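Long-range contact in bifunctional GH43-CE protein (Bacteroides eggerthii, PDB 6MLY), which probably cleaves xylose units from xylan-type chains through its family 43 glycoside hydrolase domain and carries a second, carbohydrate esterase module: residues Tyr108-Phe112 with His142-Phe148. Numbering follows the deposited sequence.
Sequences YLSTF and HDHSFFF
Strand 108-112, fully extended, runs nearly antiparallel (155°) to strand 145-148, their axes 8.6 Å apart at closest approach. Ser-110 lies over Phe-146 (CA atoms 8.2 Å apart) and Phe-112 over His-142 (7.4 Å). Before the second strand, Asp-143 takes a left-handed backbone conformation (phi/psi 55/48°). Tyr-108, Ser-110 and Phe-112 point their CB atoms toward the other segment. This is the five-bladed propeller of family 43 glycosidases, in which neighbouring blades meet face to face through side chains; strands 106-113 and 145-148 belong to successive blades. Ser-110 (p) hydrogen-bonds through OG to NE2 of His-144 (p), 2.6 Å away, while ND1 of that imidazole is held by Tyr-141 O. Phe-146 sets CZ 3.6 Å from Tyr-108 CB, and Phe-148 (m) turns its edge to the Tyr-108 ring face, centroids 4.7 Å apart. At the other end Phe-112 (p) packs among His-142, His-144 and Asp-143, its CZ 3.6 Å from OD1 of Asp-143, which is predicted to modulate the pKa of the presumed proton-donor glutamate.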
loop_
_atom_site.group_PDB
_atom_site.type_symbol
_atom_site.label_atom_id
_atom_site.label_comp_id
_atom_site.label_asym_id
_atom_site.label_seq_id
_atom_site.Cartn_x
_atom_site.Cartn_y
_atom_site.Cartn_z
ATOM N N TYR A 108 1.524 -2.788 38.219
ATOM C CA TYR A 108 1.051 -1.410 38.177
ATOM C C TYR A 108 1.238 -0.851 36.765
ATOM O O TYR A 108 2.366 -0.806 36.255
ATOM C CB TYR A 108 1.797 -0.552 39.203
ATOM C CG TYR A 108 1.496 -0.894 40.639
ATOM C CD1 TYR A 108 2.260 -1.818 41.331
ATOM C CD2 TYR A 108 0.439 -0.298 41.305
ATOM C CE1 TYR A 108 1.989 -2.137 42.653
ATOM C CE2 TYR A 108 0.150 -0.610 42.623
ATOM C CZ TYR A 108 0.930 -1.529 43.304
ATOM O OH TYR A 108 0.640 -1.835 44.601
ATOM N N LEU A 109 0.118 -0.424 36.164
ATOM C CA LEU A 109 0.060 0.075 34.792
ATOM C C LEU A 109 -0.616 1.454 34.769
ATOM O O LEU A 109 -1.725 1.611 35.282
ATOM C CB LEU A 109 -0.723 -0.931 33.946
ATOM C CG LEU A 109 -0.202 -1.125 32.526
ATOM C CD1 LEU A 109 -1.130 -2.034 31.732
ATOM C CD2 LEU A 109 -0.022 0.212 31.829
ATOM N N SER A 110 0.058 2.442 34.167
ATOM C CA SER A 110 -0.470 3.801 34.047
ATOM C C SER A 110 -0.471 4.242 32.578
ATOM O O SER A 110 0.387 3.829 31.810
ATOM C CB SER A 110 0.323 4.767 34.885
ATOM O OG SER A 110 1.526 5.142 34.228
ATOM N N THR A 111 -1.439 5.093 32.222
ATOM C CA THR A 111 -1.375 5.909 31.015
ATOM C C THR A 111 -2.110 7.233 31.258
ATOM O O THR A 111 -2.758 7.420 32.289
ATOM C CB THR A 111 -1.937 5.169 29.793
ATOM O OG1 THR A 111 -1.673 5.972 28.642
ATOM C CG2 THR A 111 -3.423 4.896 29.876
ATOM N N PHE A 112 -1.994 8.130 30.273
ATOM C CA PHE A 112 -2.660 9.431 30.228
ATOM C C PHE A 112 -3.302 9.594 28.846
ATOM O O PHE A 112 -3.036 8.795 27.942
ATOM C CB PHE A 112 -1.661 10.561 30.487
ATOM C CG PHE A 112 -0.592 10.687 29.431
ATOM C CD1 PHE A 112 -0.651 11.691 28.478
ATOM C CD2 PHE A 112 0.458 9.785 29.371
ATOM C CE1 PHE A 112 0.322 11.794 27.494
ATOM C CE2 PHE A 112 1.428 9.887 28.386
ATOM C CZ PHE A 112 1.361 10.894 27.452
ATOM N N HIS A 142 2.703 14.256 31.042
ATOM C CA HIS A 142 3.228 13.923 29.720
ATOM C C HIS A 142 4.408 12.952 29.864
ATOM O O HIS A 142 5.450 13.313 30.406
ATOM C CB HIS A 142 3.585 15.219 28.968
ATOM C CG HIS A 142 3.942 15.045 27.530
ATOM N ND1 HIS A 142 2.987 14.884 26.542
ATOM C CD2 HIS A 142 5.139 15.046 26.902
ATOM C CE1 HIS A 142 3.583 14.775 25.369
ATOM N NE2 HIS A 142 4.905 14.872 25.562
ATOM N N ASP A 143 4.218 11.722 29.366
ATOM C CA ASP A 143 5.247 10.680 29.324
ATOM C C ASP A 143 5.800 10.459 30.732
ATOM O O ASP A 143 7.016 10.436 30.934
ATOM C CB ASP A 143 6.395 11.047 28.382
ATOM C CG ASP A 143 5.946 11.515 27.015
ATOM O OD1 ASP A 143 4.774 11.924 26.891
ATOM O OD2 ASP A 143 6.775 11.471 26.091
ATOM N N HIS A 144 4.883 10.322 31.695
ATOM C CA HIS A 144 5.226 10.145 33.091
ATOM C C HIS A 144 5.804 8.742 33.299
ATOM O O HIS A 144 5.386 7.788 32.654
ATOM C CB HIS A 144 4.001 10.399 33.982
ATOM C CG HIS A 144 2.892 9.414 33.805
ATOM N ND1 HIS A 144 1.689 9.752 33.210
ATOM C CD2 HIS A 144 2.790 8.109 34.140
ATOM C CE1 HIS A 144 0.899 8.696 33.189
ATOM N NE2 HIS A 144 1.551 7.675 33.750
ATOM N N SER A 145 6.763 8.640 34.221
ATOM C CA SER A 145 7.365 7.375 34.619
ATOM C C SER A 145 7.367 7.281 36.147
ATOM O O SER A 145 8.328 7.681 36.777
ATOM C CB SER A 145 8.755 7.243 34.044
ATOM O OG SER A 145 9.461 6.164 34.641
ATOM N N PHE A 146 6.267 6.767 36.713
ATOM C CA PHE A 146 6.123 6.559 38.158
ATOM C C PHE A 146 7.054 5.422 38.595
ATOM O O PHE A 146 7.427 4.571 37.773
ATOM C CB PHE A 146 4.660 6.296 38.534
ATOM C CG PHE A 146 4.144 4.921 38.198
ATOM C CD1 PHE A 146 4.256 3.879 39.104
ATOM C CD2 PHE A 146 3.534 4.663 36.978
ATOM C CE1 PHE A 146 3.780 2.612 38.797
ATOM C CE2 PHE A 146 3.057 3.396 36.674
ATOM C CZ PHE A 146 3.178 2.372 37.585
ATOM N N PHE A 147 7.412 5.427 39.890
ATOM C CA PHE A 147 8.473 4.586 40.445
ATOM C C PHE A 147 8.279 4.408 41.954
ATOM O O PHE A 147 8.054 5.386 42.671
ATOM C CB PHE A 147 9.835 5.227 40.171
ATOM C CG PHE A 147 11.022 4.367 40.523
ATOM C CD1 PHE A 147 11.570 4.400 41.796
ATOM C CD2 PHE A 147 11.595 3.528 39.580
ATOM C CE1 PHE A 147 12.663 3.611 42.121
ATOM C CE2 PHE A 147 12.692 2.744 39.903
ATOM C CZ PHE A 147 13.222 2.783 41.174
ATOM N N PHE A 148 8.402 3.158 42.421
ATOM C CA PHE A 148 8.408 2.806 43.850
ATOM C C PHE A 148 9.847 2.806 44.375
ATOM O O PHE A 148 10.658 1.983 43.958
ATOM C CB PHE A 148 7.801 1.420 44.077
ATOM C CG PHE A 148 6.414 1.246 43.523
ATOM C CD1 PHE A 148 5.303 1.567 44.285
ATOM C CD2 PHE A 148 6.220 0.768 42.236
ATOM C CE1 PHE A 148 4.026 1.412 43.774
ATOM C CE2 PHE A 148 4.941 0.614 41.724
ATOM C CZ PHE A 148 3.847 0.933 42.497
#